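Local coordinates for light harvesting complex 1 Protein W (Rhodopseudomonas palustris, PDB 6Z5S) that contacts bacteriochlorophyll and carotenoid within the RC-LH1 complex, where it probably interrupts the light-harvesting ring and helps keep a quinone channel open, at residues Ala11-Thr15 / Gly80-Gly85; Ala19-Ala23 / Val88-Phe92. One frame throughout, in Å; residues are numbered along the deposited sequence.

Interaction 1. Residues Ala11-Thr15 / Gly80-Gly85; sequences AFVAT and GTLFVG
Segments 11-15 and 80-85 are both regular alpha-helix, interior to longer helices. Their N-to-C directions differ by 26° (signed crossing angle -26°), so the pair runs roughly parallel, with the axes 9.5 Å apart at closest approach. The register follows from the CA-CA distances: F12 to T81 is 6.0 Å and T15 to G85 is 5.8 Å. A11 points its methyl toward the other helix, with CB 3.9 Å from T81 OG1, a hydroxyl already bonded to the P77 carbonyl one turn earlier. F12 adopts chi1 m with chi2 -77°, which swings the ring to the partner. Its CE1 comes 3.6 Å from G80 O, CD1 packs 3.6 Å from V84 CG1, and T81 OG1 lies over one face. A CB on G80 would sit only 2.9 Å from F12 CZ, so glycine is what permits this ring position. T15, also chi1 m, turns OG1 back to A11 O in a very short 2.4 Å hydrogen bond, sharing that acceptor with the backbone bond T15 N to A11 O (2.9 Å). The same OG1 lies 3.0 Å from T81 CG2, while T15 CG2 meets G85 CA at 3.7 Å and V84 CG1 at 3.9 Å. No hydrogen bond crosses the interface: glycine, alanine and threonine, with V84 and the F12 ring, pack the first and third helices of a three-helix membrane protein.

Interaction 2. Residues Ala19-Ala23 / Val88-Phe92; sequences ARVLA and VFWFF
Residues 19-23 form regular helix, with A23 N bonded to A19 O at 2.8 Å. In the partner segment, 88-89 are helical, and 90-92 keep helical phi/psi without the regular bonds. A type I beta turn from F89 to F92 carries a 2.6 Å bond from F92 N to F89 O. The backbones come very near: A19 CA to F89 CA is 4.8 Å and A23 CA to F92 CA is 4.6 Å. The short alanine side chains at both points are consistent with this spacing. A19 CB touches V88 CG1 at 3.6 Å and F89 N at 3.7 Å, and A23 CB meets F92 CB at 3.5 Å and F89 CD1 at 3.7 Å. Here the first and third helices of a three-helix membrane protein come together through alanine, with S40 of helix 37-57 touched by A19, L22 and F89. F89 (chi1 t) turns its ring edge to A19 O, and L22 (chi1 p) brings CD1 to 3.4 Å from F89 CD1. F92, also t, places CD1 2.9 Å from A23 O at its ring edge; both rings touch Y32. R20 starts away from the partner, but its t, p, m course brings NH2 to 3.1 Å from F91 CB. NH2 stands 3.4 Å from F92 N, two donors that cannot bond.

How the interactions relate
Interactions 1 and 2 are successive levels of one interface between helix 10-24 and the C-terminal part of helix 67-89, continued by residues 90-92. Their centres lie about 12 Å apart, and they touch directly where G85 O meets A19 CB at 3.7 Å. The nearest CA pairs tighten from 6.0 Å at F12-T81 to 4.6 Å at A23-F92, so the backbones converge toward interaction 2. Helix 37-57 lies against both levels, with A11 on T48 and A19 on S40. Bacteriochlorophyll lies nearer interaction 1: L82, turned away from 11-15, touches it, and the T81 side chain is about 7 Å from that pigment, against about 9 Å for F89. The F92 side chain is about 10 Å from spirilloxanthin.

Interaction 1. Residues Ala11-Thr15 / Gly80-Gly85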
loop_
_atom_site.group_PDB
_atom_site.type_symbol
_atom_site.label_atom_id
_atom_site.label_comp_id
_atom_site.label_asym_id
_atom_site.label_seq_id
_atom_site.Cartn_x
_atom_site.Cartn_y
_atom_site.Cartn_z
ATOM N N ALA A 11 -31.203 -38.401 22.639
ATOM C CA ALA A 11 -30.454 -37.287 23.202
ATOM C C ALA A 11 -31.100 -35.957 22.850
ATOM O O ALA A 11 -31.330 -35.118 23.725
ATOM C CB ALA A 11 -29.013 -37.327 22.703
ATOM N N PHE A 12 -31.410 -35.750 21.571
ATOM C CA PHE A 12 -31.936 -34.458 21.148
ATOM C C PHE A 12 -33.309 -34.186 21.749
ATOM O O PHE A 12 -33.570 -33.078 22.230
ATOM C CB PHE A 12 -31.989 -34.390 19.625
ATOM C CG PHE A 12 -30.651 -34.178 18.988
ATOM C CD1 PHE A 12 -30.063 -32.928 18.982
ATOM C CD2 PHE A 12 -29.974 -35.231 18.406
ATOM C CE1 PHE A 12 -28.833 -32.730 18.404
ATOM C CE2 PHE A 12 -28.740 -35.038 17.825
ATOM C CZ PHE A 12 -28.168 -33.785 17.825
ATOM N N VAL A 13 -34.197 -35.182 21.751
ATOM C CA VAL A 13 -35.540 -34.948 22.269
ATOM C C VAL A 13 -35.514 -34.780 23.782
ATOM O O VAL A 13 -36.228 -33.939 24.335
ATOM C CB VAL A 13 -36.498 -36.071 21.834
ATOM C CG1 VAL A 13 -36.659 -36.066 20.332
ATOM C CG2 VAL A 13 -36.001 -37.420 22.303
ATOM N N ALA A 14 -34.684 -35.560 24.478
ATOM C CA ALA A 14 -34.594 -35.413 25.925
ATOM C C ALA A 14 -33.974 -34.075 26.300
ATOM O O ALA A 14 -34.366 -33.456 27.299
ATOM C CB ALA A 14 -33.793 -36.568 26.517
ATOM N N THR A 15 -33.019 -33.600 25.501
ATOM C CA THR A 15 -32.450 -32.283 25.736
ATOM C C THR A 15 -33.482 -31.197 25.502
ATOM O O THR A 15 -33.561 -30.236 26.272
ATOM C CB THR A 15 -31.245 -32.072 24.831
ATOM O OG1 THR A 15 -30.400 -33.223 24.915
ATOM C CG2 THR A 15 -30.474 -30.835 25.252
ATOM N N GLY A 80 -23.697 -32.184 19.099
ATOM C CA GLY A 80 -24.888 -31.518 18.606
ATOM C C GLY A 80 -25.853 -31.160 19.714
ATOM O O GLY A 80 -26.597 -30.182 19.609
ATOM N N THR A 81 -25.845 -31.932 20.796
ATOM C CA THR A 81 -26.689 -31.622 21.937
ATOM C C THR A 81 -26.193 -30.380 22.659
ATOM O O THR A 81 -26.992 -29.562 23.135
ATOM C CB THR A 81 -26.713 -32.815 22.878
ATOM O OG1 THR A 81 -27.166 -33.971 22.165
ATOM C CG2 THR A 81 -27.644 -32.550 23.975
ATOM N N LEU A 82 -24.870 -30.233 22.748
ATOM C CA LEU A 82 -24.271 -29.029 23.311
ATOM C C LEU A 82 -24.812 -27.769 22.653
ATOM O O LEU A 82 -24.795 -26.695 23.262
ATOM C CB LEU A 82 -22.752 -29.089 23.157
ATOM C CG LEU A 82 -21.898 -28.420 24.226
ATOM C CD1 LEU A 82 -22.154 -29.050 25.574
ATOM C CD2 LEU A 82 -20.436 -28.531 23.858
ATOM N N PHE A 83 -25.292 -27.880 21.415
ATOM C CA PHE A 83 -25.902 -26.772 20.695
ATOM C C PHE A 83 -27.421 -26.767 20.780
ATOM O O PHE A 83 -28.023 -25.697 20.885
ATOM C CB PHE A 83 -25.487 -26.804 19.223
ATOM C CG PHE A 83 -24.138 -26.208 18.960
ATOM C CD1 PHE A 83 -23.999 -24.852 18.736
ATOM C CD2 PHE A 83 -23.009 -27.006 18.933
ATOM C CE1 PHE A 83 -22.758 -24.300 18.490
ATOM C CE2 PHE A 83 -21.766 -26.463 18.690
ATOM C CZ PHE A 83 -21.640 -25.108 18.468
ATOM N N VAL A 84 -28.058 -27.941 20.734
ATOM C CA VAL A 84 -29.515 -27.984 20.726
ATOM C C VAL A 84 -30.094 -27.612 22.081
ATOM O O VAL A 84 -31.261 -27.220 22.163
ATOM C CB VAL A 84 -30.036 -29.368 20.294
ATOM C CG1 VAL A 84 -30.023 -30.337 21.458
ATOM C CG2 VAL A 84 -31.430 -29.252 19.722
ATOM N N GLY A 85 -29.317 -27.727 23.151
ATOM C CA GLY A 85 -29.767 -27.287 24.451
ATOM C C GLY A 85 -30.141 -25.816 24.482
ATOM O O GLY A 85 -31.297 -25.452 24.729
#

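Interaction 2. Residues Ala19-Ala23 / Val88-Phe92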
loop_
_atom_site.group_PDB
_atom_site.type_symbol
_atom_site.label_atom_id
_atom_site.label_comp_id
_atom_site.label_asym_id
_atom_site.label_seq_id
_atom_site.Cartn_x
_atom_site.Cartn_y
_atom_site.Cartn_z
ATOM N N ALA A 19 -34.624 -28.700 28.453
ATOM C CA ALA A 19 -34.479 -27.276 28.192
ATOM C C ALA A 19 -35.819 -26.566 28.276
ATOM O O ALA A 19 -35.906 -25.468 28.829
ATOM C CB ALA A 19 -33.832 -27.052 26.828
ATOM N N ARG A 20 -36.881 -27.185 27.757
ATOM C CA ARG A 20 -38.214 -26.613 27.900
ATOM C C ARG A 20 -38.632 -26.554 29.361
ATOM O O ARG A 20 -39.221 -25.562 29.810
ATOM C CB ARG A 20 -39.217 -27.431 27.087
ATOM C CG ARG A 20 -40.645 -26.915 27.121
ATOM C CD ARG A 20 -40.848 -25.808 26.109
ATOM N NE ARG A 20 -40.241 -24.562 26.559
ATOM C CZ ARG A 20 -40.213 -23.445 25.846
ATOM N NH1 ARG A 20 -40.768 -23.416 24.644
ATOM N NH2 ARG A 20 -39.638 -22.358 26.345
ATOM N N VAL A 21 -38.326 -27.605 30.123
ATOM C CA VAL A 21 -38.684 -27.635 31.537
ATOM C C VAL A 21 -38.035 -26.470 32.269
ATOM O O VAL A 21 -38.713 -25.652 32.898
ATOM C CB VAL A 21 -38.286 -28.980 32.166
ATOM C CG1 VAL A 21 -38.212 -28.852 33.670
ATOM C CG2 VAL A 21 -39.278 -30.055 31.779
ATOM N N LEU A 22 -36.708 -26.369 32.186
ATOM C CA LEU A 22 -36.036 -25.296 32.907
ATOM C C LEU A 22 -36.252 -23.931 32.270
ATOM O O LEU A 22 -35.980 -22.918 32.920
ATOM C CB LEU A 22 -34.542 -25.598 33.050
ATOM C CG LEU A 22 -33.657 -25.847 31.831
ATOM C CD1 LEU A 22 -33.176 -24.548 31.232
ATOM C CD2 LEU A 22 -32.476 -26.727 32.216
ATOM N N ALA A 23 -36.740 -23.871 31.032
ATOM C CA ALA A 23 -37.140 -22.595 30.459
ATOM C C ALA A 23 -38.458 -22.125 31.048
ATOM O O ALA A 23 -38.663 -20.926 31.245
ATOM C CB ALA A 23 -37.246 -22.715 28.942
ATOM N N VAL A 88 -33.147 -24.563 22.216
ATOM C CA VAL A 88 -34.451 -24.949 22.734
ATOM C C VAL A 88 -34.783 -24.134 23.973
ATOM O O VAL A 88 -35.929 -23.711 24.164
ATOM C CB VAL A 88 -34.498 -26.459 23.018
ATOM C CG1 VAL A 88 -35.730 -26.804 23.825
ATOM C CG2 VAL A 88 -34.496 -27.235 21.721
ATOM N N PHE A 89 -33.790 -23.882 24.828
ATOM C CA PHE A 89 -34.056 -23.069 26.008
ATOM C C PHE A 89 -34.438 -21.646 25.635
ATOM O O PHE A 89 -35.255 -21.026 26.323
ATOM C CB PHE A 89 -32.849 -23.041 26.938
ATOM C CG PHE A 89 -32.874 -21.896 27.900
ATOM C CD1 PHE A 89 -33.642 -21.959 29.040
ATOM C CD2 PHE A 89 -32.157 -20.741 27.649
ATOM C CE1 PHE A 89 -33.685 -20.910 29.917
ATOM C CE2 PHE A 89 -32.200 -19.685 28.527
ATOM C CZ PHE A 89 -32.964 -19.771 29.663
ATOM N N TRP A 90 -33.866 -21.117 24.550
ATOM C CA TRP A 90 -34.090 -19.729 24.163
ATOM C C TRP A 90 -35.563 -19.373 24.083
ATOM O O TRP A 90 -35.924 -18.192 24.169
ATOM C CB TRP A 90 -33.417 -19.456 22.820
ATOM C CG TRP A 90 -33.371 -18.014 22.451
ATOM C CD1 TRP A 90 -33.690 -17.476 21.243
ATOM C CD2 TRP A 90 -32.980 -16.917 23.289
ATOM N NE1 TRP A 90 -33.524 -16.114 21.273
ATOM C CE2 TRP A 90 -33.088 -15.746 22.518
ATOM C CE3 TRP A 90 -32.546 -16.812 24.616
ATOM C CZ2 TRP A 90 -32.783 -14.487 23.027
ATOM C CZ3 TRP A 90 -32.246 -15.563 25.119
ATOM C CH2 TRP A 90 -32.365 -14.417 24.328
ATOM N N PHE A 91 -36.431 -20.369 23.944
ATOM C CA PHE A 91 -37.856 -20.106 24.005
ATOM C C PHE A 91 -38.298 -19.598 25.371
ATOM O O PHE A 91 -39.405 -19.068 25.480
ATOM C CB PHE A 91 -38.611 -21.365 23.610
ATOM C CG PHE A 91 -38.579 -21.644 22.143
ATOM C CD1 PHE A 91 -37.871 -20.822 21.287
ATOM C CD2 PHE A 91 -39.265 -22.720 21.615
ATOM C CE1 PHE A 91 -37.840 -21.070 19.934
ATOM C CE2 PHE A 91 -39.240 -22.973 20.260
ATOM C CZ PHE A 91 -38.526 -22.147 19.419
ATOM N N PHE A 92 -37.461 -19.720 26.404
ATOM C CA PHE A 92 -37.732 -19.039 27.668
ATOM C C PHE A 92 -37.879 -17.541 27.453
ATOM O O PHE A 92 -38.942 -16.962 27.700
ATOM C CB PHE A 92 -36.613 -19.315 28.672
ATOM C CG PHE A 92 -36.522 -18.294 29.775
ATOM C CD1 PHE A 92 -37.437 -18.290 30.806
ATOM C CD2 PHE A 92 -35.523 -17.343 29.783
ATOM C CE1 PHE A 92 -37.357 -17.363 31.817
ATOM C CE2 PHE A 92 -35.447 -16.409 30.795
ATOM C CZ PHE A 92 -36.361 -16.423 31.812
#